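Local coordinates for protein flavin-containing monooxygenase (Allium sativum, PDB 6WPU) that probably oxygenates the sulfur of S-allyl-L-cysteine, using a bound flavin-adenine dinucleotide as its cofactor, at residues S19-G31 with L41-R53. Numbering follows the deposited sequence.
Sequences SLVTRHVAIIGAG and LRREGHTTTIFER. With FAD (flavin-adenine dinucleotide), chain B; SO4 (sulfate ion), chain C; SO4 (sulfate ion), chain G.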
loop_
_atom_site.group_PDB
_atom_site.type_symbol
_atom_site.label_atom_id
_atom_site.label_comp_id
_atom_site.label_asym_id
_atom_site.label_seq_id
_atom_site.Cartn_x
_atom_site.Cartn_y
_atom_site.Cartn_z
ATOM N N SER A 19 31.451 16.551 -5.349
ATOM C CA SER A 19 30.923 17.534 -6.295
ATOM C C SER A 19 29.564 17.018 -6.763
ATOM O O SER A 19 29.455 16.275 -7.741
ATOM C CB SER A 19 31.879 17.754 -7.458
ATOM O OG SER A 19 31.361 18.726 -8.350
ATOM N N LEU A 20 28.519 17.420 -6.053
ATOM C CA LEU A 20 27.198 16.889 -6.323
ATOM C C LEU A 20 26.551 17.616 -7.501
ATOM O O LEU A 20 27.068 18.601 -8.029
ATOM C CB LEU A 20 26.325 16.989 -5.073
ATOM C CG LEU A 20 26.699 16.053 -3.919
ATOM C CD1 LEU A 20 25.503 15.801 -3.008
ATOM C CD2 LEU A 20 27.265 14.743 -4.451
ATOM N N VAL A 21 25.408 17.098 -7.923
ATOM C CA VAL A 21 24.639 17.654 -9.024
ATOM C C VAL A 21 23.212 17.868 -8.540
ATOM O O VAL A 21 22.659 17.028 -7.820
ATOM C CB VAL A 21 24.696 16.725 -10.256
ATOM C CG1 VAL A 21 23.498 16.919 -11.146
ATOM C CG2 VAL A 21 25.965 16.994 -11.035
ATOM N N THR A 22 22.633 19.015 -8.887
ATOM C CA THR A 22 21.261 19.321 -8.523
ATOM C C THR A 22 20.371 19.099 -9.745
ATOM O O THR A 22 20.706 19.531 -10.852
ATOM C CB THR A 22 21.138 20.749 -7.965
ATOM O OG1 THR A 22 19.763 21.049 -7.667
ATOM C CG2 THR A 22 21.667 21.770 -8.940
ATOM N N ARG A 23 19.282 18.357 -9.552
ATOM C CA ARG A 23 18.307 18.066 -10.592
ATOM C C ARG A 23 16.966 18.659 -10.192
ATOM O O ARG A 23 16.698 18.899 -9.011
ATOM C CB ARG A 23 18.141 16.548 -10.820
ATOM C CG ARG A 23 19.382 15.864 -11.360
ATOM C CD ARG A 23 19.883 16.569 -12.604
ATOM N NE ARG A 23 20.969 15.831 -13.237
ATOM C CZ ARG A 23 21.843 16.365 -14.087
ATOM N NH1 ARG A 23 21.767 17.653 -14.403
ATOM N NH2 ARG A 23 22.801 15.611 -14.612
ATOM N N HIS A 24 16.127 18.901 -11.195
ATOM C CA HIS A 24 14.754 19.340 -10.990
ATOM C C HIS A 24 13.829 18.147 -11.248
ATOM O O HIS A 24 13.813 17.597 -12.361
ATOM C CB HIS A 24 14.428 20.523 -11.902
ATOM C CG HIS A 24 13.078 21.110 -11.654
ATOM N ND1 HIS A 24 12.697 21.603 -10.424
ATOM C CD2 HIS A 24 12.007 21.263 -12.471
ATOM C CE1 HIS A 24 11.451 22.040 -10.495
ATOM N NE2 HIS A 24 11.013 21.853 -11.728
ATOM N N VAL A 25 13.066 17.753 -10.228
ATOM C CA VAL A 25 12.414 16.443 -10.177
ATOM C C VAL A 25 10.924 16.594 -9.893
ATOM O O VAL A 25 10.527 17.323 -8.974
ATOM C CB VAL A 25 13.053 15.546 -9.104
ATOM C CG1 VAL A 25 12.467 14.110 -9.182
ATOM C CG2 VAL A 25 14.577 15.548 -9.271
ATOM N N ALA A 26 10.102 15.873 -10.646
ATOM C CA ALA A 26 8.673 15.833 -10.361
ATOM C C ALA A 26 8.368 14.689 -9.404
ATOM O O ALA A 26 8.934 13.595 -9.520
ATOM C CB ALA A 26 7.854 15.667 -11.639
ATOM N N ILE A 27 7.471 14.953 -8.458
ATOM C CA ILE A 27 6.936 13.939 -7.561
ATOM C C ILE A 27 5.445 13.822 -7.830
ATOM O O ILE A 27 4.704 14.811 -7.719
ATOM C CB ILE A 27 7.208 14.271 -6.091
ATOM C CG1 ILE A 27 8.715 14.317 -5.863
ATOM C CG2 ILE A 27 6.551 13.228 -5.168
ATOM C CD1 ILE A 27 9.064 15.074 -4.674
ATOM N N ILE A 28 5.007 12.628 -8.195
ATOM C CA ILE A 28 3.609 12.386 -8.518
ATOM C C ILE A 28 2.986 11.704 -7.312
ATOM O O ILE A 28 3.191 10.507 -7.098
ATOM C CB ILE A 28 3.460 11.552 -9.791
ATOM C CG1 ILE A 28 4.183 12.251 -10.943
ATOM C CG2 ILE A 28 1.973 11.344 -10.127
ATOM C CD1 ILE A 28 4.168 11.449 -12.191
ATOM N N GLY A 29 2.247 12.476 -6.521
ATOM C CA GLY A 29 1.470 12.017 -5.374
ATOM C C GLY A 29 2.071 12.561 -4.087
ATOM O O GLY A 29 3.295 12.666 -3.949
ATOM N N ALA A 30 1.209 12.934 -3.140
ATOM C CA ALA A 30 1.655 13.395 -1.826
ATOM C C ALA A 30 1.016 12.578 -0.704
ATOM O O ALA A 30 0.575 13.119 0.318
ATOM C CB ALA A 30 1.368 14.883 -1.638
ATOM N N GLY A 31 0.937 11.255 -0.889
ATOM C CA GLY A 31 0.765 10.349 0.227
ATOM C C GLY A 31 2.086 10.218 0.961
ATOM O O GLY A 31 3.026 10.990 0.742
ATOM N N LEU A 41 14.681 14.240 -1.560
ATOM C CA LEU A 41 15.213 14.990 -2.689
ATOM C C LEU A 41 15.733 16.352 -2.237
ATOM O O LEU A 41 16.816 16.774 -2.653
ATOM C CB LEU A 41 14.143 15.151 -3.777
ATOM C CG LEU A 41 13.767 13.866 -4.525
ATOM C CD1 LEU A 41 12.487 14.036 -5.360
ATOM C CD2 LEU A 41 14.918 13.429 -5.396
ATOM N N ARG A 42 14.976 17.048 -1.380
ATOM C CA ARG A 42 15.422 18.347 -0.891
ATOM C C ARG A 42 16.715 18.219 -0.093
ATOM O O ARG A 42 17.633 19.030 -0.251
ATOM C CB ARG A 42 14.317 18.998 -0.050
ATOM C CG ARG A 42 14.645 20.446 0.398
ATOM C CD ARG A 42 15.156 20.501 1.840
ATOM N NE ARG A 42 14.188 19.930 2.776
ATOM C CZ ARG A 42 14.509 19.413 3.959
ATOM N NH1 ARG A 42 15.785 19.391 4.348
ATOM N NH2 ARG A 42 13.558 18.901 4.746
ATOM N N ARG A 43 16.811 17.196 0.759
ATOM C CA ARG A 43 18.003 17.026 1.584
ATOM C C ARG A 43 19.249 16.834 0.741
ATOM O O ARG A 43 20.348 17.182 1.176
ATOM C CB ARG A 43 17.844 15.830 2.512
ATOM C CG ARG A 43 16.929 16.062 3.662
ATOM C CD ARG A 43 16.725 14.785 4.438
ATOM N NE ARG A 43 16.221 15.094 5.761
ATOM C CZ ARG A 43 15.855 14.195 6.660
ATOM N NH1 ARG A 43 15.911 12.897 6.382
ATOM N NH2 ARG A 43 15.422 14.609 7.841
ATOM N N GLU A 44 19.106 16.256 -0.443
ATOM C CA GLU A 44 20.235 15.990 -1.317
ATOM C C GLU A 44 20.525 17.144 -2.281
ATOM O O GLU A 44 21.423 17.017 -3.113
ATOM C CB GLU A 44 19.970 14.680 -2.072
ATOM C CG GLU A 44 21.144 14.043 -2.781
ATOM C CD GLU A 44 22.247 13.557 -1.853
ATOM O OE1 GLU A 44 22.052 13.513 -0.616
ATOM O OE2 GLU A 44 23.318 13.205 -2.381
ATOM N N GLY A 45 19.801 18.268 -2.181
ATOM C CA GLY A 45 20.084 19.452 -2.981
ATOM C C GLY A 45 19.227 19.627 -4.223
ATOM O O GLY A 45 19.414 20.609 -4.949
ATOM N N HIS A 46 18.297 18.712 -4.493
ATOM C CA HIS A 46 17.459 18.803 -5.682
ATOM C C HIS A 46 16.297 19.765 -5.464
ATOM O O HIS A 46 15.862 19.999 -4.339
ATOM C CB HIS A 46 16.905 17.426 -6.057
ATOM C CG HIS A 46 17.968 16.392 -6.246
ATOM N ND1 HIS A 46 18.954 16.508 -7.203
ATOM C CD2 HIS A 46 18.214 15.237 -5.588
ATOM C CE1 HIS A 46 19.760 15.464 -7.131
ATOM N NE2 HIS A 46 19.330 14.674 -6.162
ATOM N N THR A 47 15.796 20.324 -6.561
ATOM C CA THR A 47 14.530 21.043 -6.559
ATOM C C THR A 47 13.420 20.113 -7.060
ATOM O O THR A 47 13.671 19.135 -7.775
ATOM C CB THR A 47 14.603 22.300 -7.427
ATOM O OG1 THR A 47 14.886 21.927 -8.778
ATOM C CG2 THR A 47 15.706 23.235 -6.939
ATOM N N THR A 48 12.189 20.404 -6.658
ATOM C CA THR A 48 11.084 19.489 -6.923
ATOM C C THR A 48 9.828 20.282 -7.214
ATOM O O THR A 48 9.678 21.425 -6.780
ATOM C CB THR A 48 10.768 18.547 -5.745
ATOM O OG1 THR A 48 10.344 19.322 -4.618
ATOM C CG2 THR A 48 11.970 17.696 -5.347
ATOM N N THR A 49 8.923 19.639 -7.946
ATOM C CA THR A 49 7.523 20.037 -8.030
ATOM C C THR A 49 6.692 18.826 -7.623
ATOM O O THR A 49 6.840 17.743 -8.202
ATOM C CB THR A 49 7.147 20.509 -9.442
ATOM O OG1 THR A 49 7.964 21.629 -9.821
ATOM C CG2 THR A 49 5.673 20.899 -9.508
ATOM N N ILE A 50 5.837 19.002 -6.621
ATOM C CA ILE A 50 5.019 17.918 -6.091
ATOM C C ILE A 50 3.592 18.107 -6.588
ATOM O O ILE A 50 2.986 19.163 -6.363
ATOM C CB ILE A 50 5.058 17.890 -4.557
ATOM C CG1 ILE A 50 6.508 18.006 -4.056
ATOM C CG2 ILE A 50 4.355 16.642 -4.051
ATOM C CD1 ILE A 50 6.615 18.513 -2.627
ATOM N N PHE A 51 3.047 17.089 -7.246
ATOM C CA PHE A 51 1.683 17.128 -7.753
ATOM C C PHE A 51 0.818 16.233 -6.887
ATOM O O PHE A 51 1.148 15.058 -6.688
ATOM C CB PHE A 51 1.611 16.664 -9.215
ATOM C CG PHE A 51 2.445 17.478 -10.153
ATOM C CD1 PHE A 51 1.912 18.606 -10.784
ATOM C CD2 PHE A 51 3.768 17.135 -10.386
ATOM C CE1 PHE A 51 2.692 19.379 -11.648
ATOM C CE2 PHE A 51 4.568 17.892 -11.247
ATOM C CZ PHE A 51 4.023 19.020 -11.889
ATOM N N GLU A 52 -0.280 16.779 -6.370
ATOM C CA GLU A 52 -1.246 15.995 -5.602
ATOM C C GLU A 52 -2.642 16.234 -6.161
ATOM O O GLU A 52 -3.107 17.380 -6.229
ATOM C CB GLU A 52 -1.195 16.343 -4.115
ATOM C CG GLU A 52 -2.342 15.739 -3.289
ATOM C CD GLU A 52 -2.490 14.226 -3.468
ATOM O OE1 GLU A 52 -3.617 13.773 -3.792
ATOM O OE2 GLU A 52 -1.492 13.490 -3.279
ATOM N N ARG A 53 -3.301 15.147 -6.559
ATOM C CA ARG A 53 -4.634 15.240 -7.149
ATOM C C ARG A 53 -5.676 15.723 -6.134
ATOM O O ARG A 53 -6.565 16.506 -6.481
ATOM C CB ARG A 53 -5.008 13.876 -7.724
ATOM C CG ARG A 53 -6.470 13.592 -7.773
ATOM C CD ARG A 53 -6.747 12.194 -7.281
ATOM N NE ARG A 53 -6.570 12.074 -5.831
ATOM C CZ ARG A 53 -7.471 12.446 -4.920
ATOM N NH1 ARG A 53 -7.207 12.291 -3.626
ATOM N NH2 ARG A 53 -8.624 12.982 -5.302
HETATM P PA FAD B . -1.098 6.474 -1.175
HETATM O O1A FAD B . -1.420 6.610 0.314
HETATM O O2A FAD B . -2.046 5.870 -2.083
HETATM O O5B FAD B . -0.874 7.815 -1.841
HETATM C C5B FAD B . -0.760 8.091 -3.232
HETATM C C4B FAD B . -1.090 9.572 -3.525
HETATM O O4B FAD B . -0.888 9.947 -4.859
HETATM C C3B FAD B . -2.507 9.935 -3.172
HETATM O O3B FAD B . -2.543 11.057 -2.352
HETATM C C2B FAD B . -3.154 10.236 -4.478
HETATM O O2B FAD B . -4.151 11.189 -4.391
HETATM C C1B FAD B . -1.978 10.726 -5.272
HETATM N N9A FAD B . -2.123 10.560 -6.701
HETATM C C8A FAD B . -2.516 9.393 -7.345
HETATM N N7A FAD B . -2.547 9.595 -8.668
HETATM C C5A FAD B . -2.194 10.918 -8.946
HETATM C C6A FAD B . -2.070 11.676 -10.109
HETATM N N6A FAD B . -2.324 11.102 -11.410
HETATM N N1A FAD B . -1.679 12.960 -10.029
HETATM C C2A FAD B . -1.430 13.555 -8.834
HETATM N N3A FAD B . -1.542 12.864 -7.675
HETATM C C4A FAD B . -1.920 11.556 -7.698
HETATM N N1 FAD B . 0.756 0.636 6.283
HETATM C C2 FAD B . 1.208 0.787 7.642
HETATM O O2 FAD B . 2.453 1.247 7.897
HETATM N N3 FAD B . 0.424 0.369 8.693
HETATM C C4 FAD B . -0.843 -0.125 8.462
HETATM O O4 FAD B . -1.645 -0.531 9.478
HETATM C C4X FAD B . -1.437 -0.077 7.112
HETATM N N5 FAD B . -2.787 -0.349 6.929
HETATM C C5X FAD B . -3.331 -0.256 5.652
HETATM C C6 FAD B . -4.691 -0.544 5.465
HETATM C C7 FAD B . -5.236 -0.436 4.190
HETATM C C7M FAD B . -6.694 -0.757 3.999
HETATM C C8 FAD B . -4.444 -0.053 3.109
HETATM C C8M FAD B . -5.001 0.060 1.726
HETATM C C9 FAD B . -3.086 0.230 3.293
HETATM C C9A FAD B . -2.531 0.129 4.560
HETATM N N10 FAD B . -1.140 0.438 4.751
HETATM C C10 FAD B . -0.581 0.345 6.033
HETATM C "C1'" FAD B . -0.294 0.796 3.602
HETATM C "C2'" FAD B . -0.365 2.197 3.030
HETATM O "O2'" FAD B . -0.591 2.105 1.685
HETATM C "C3'" FAD B . 1.010 2.787 3.241
HETATM O "O3'" FAD B . 1.042 3.007 4.598
HETATM C "C4'" FAD B . 1.282 4.106 2.525
HETATM O "O4'" FAD B . 0.218 4.945 2.784
HETATM C "C5'" FAD B . 1.563 4.025 1.021
HETATM O "O5'" FAD B . 1.396 5.351 0.610
HETATM P P FAD B . 1.576 5.990 -0.829
HETATM O O1P FAD B . 2.097 7.474 -0.746
HETATM O O2P FAD B . 2.431 4.930 -1.632
HETATM O O3P FAD B . 0.123 5.672 -1.531
HETATM S S SO4 C . 15.923 18.361 7.786
HETATM O O1 SO4 C . 14.681 19.049 7.432
HETATM O O2 SO4 C . 15.682 17.415 8.870
HETATM O O3 SO4 C . 16.473 17.672 6.632
HETATM O O4 SO4 C . 16.902 19.363 8.196
HETATM S S SO4 G . -10.130 15.121 -2.280
HETATM O O1 SO4 G . -11.429 14.718 -1.739
HETATM O O2 SO4 G . -9.682 14.144 -3.272
HETATM O O3 SO4 G . -9.142 15.199 -1.202
HETATM O O4 SO4 G . -10.267 16.434 -2.906
HETATM O O HOH W 1 17.622 22.168 -9.558
#
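The ring of His-24 turns an edge to Thr-47, and ND1 shares a hydrogen bond of 2.8 Å with Thr-47 OG1. Glu-171 takes NE2 of this ring, and the ring of Phe-173 meets it, the planes about 15° apart. The ring of His-46 also works through its edge. Its ND1 receives the backbone N-H of Arg-23 at 3.0 Å, with the donor only 8° out of the ring plane, while NE2 is bonded to Ala-355 O. Val-21 CG1 lies over the centre of one face of the Arg-23 guanidinium. Phe-51 meets Ala-26 CB with its edge, CE2 lying 4.0 Å from that methyl. Strand 144-151 also touches Phe-51, through Lys-144 and Val-146.

Strands 24-28 and 47-52 run parallel, and backbone bonds join the segments from Arg-23 O with Thr-47 N to Gly-29 N with Phe-51 O. On the face of Val-25 and Ile-27, Ile-27 packs on the end of helix 32-43. Ile-27 CD1 and Leu-41 CD1 touch tip to tip at 3.6 Å. Ile-50 lies alongside Ile-27 and points the same way.

Past the strand, Ala-30 N donates to Glu-52 OE2 at 2.8 Å, nearly along the C-O axis. CG of Glu-52 stands opposite the backbone N (chi1 170°), and a bend at chi2 brings the carboxylate to the ribose. OE1 accepts hydrogen bonds from FAD O2B, at 2.7 Å, and Gly-54 N; OE2 accepts one from FAD O3B. An alanine here would probably leave Ala-30 N and both ribose hydroxyls without this acceptor. Arg-53 NE also donates to FAD O2B, at 3.0 Å. Gly-29 CA approaches FAD O4B so closely that a side chain would clash.

The glycine turn and the ribose-gripping acidic residue near the C-terminal end of the second strand are characteristic of the beta-alpha-beta unit of a Rossmann-type FAD-binding fold.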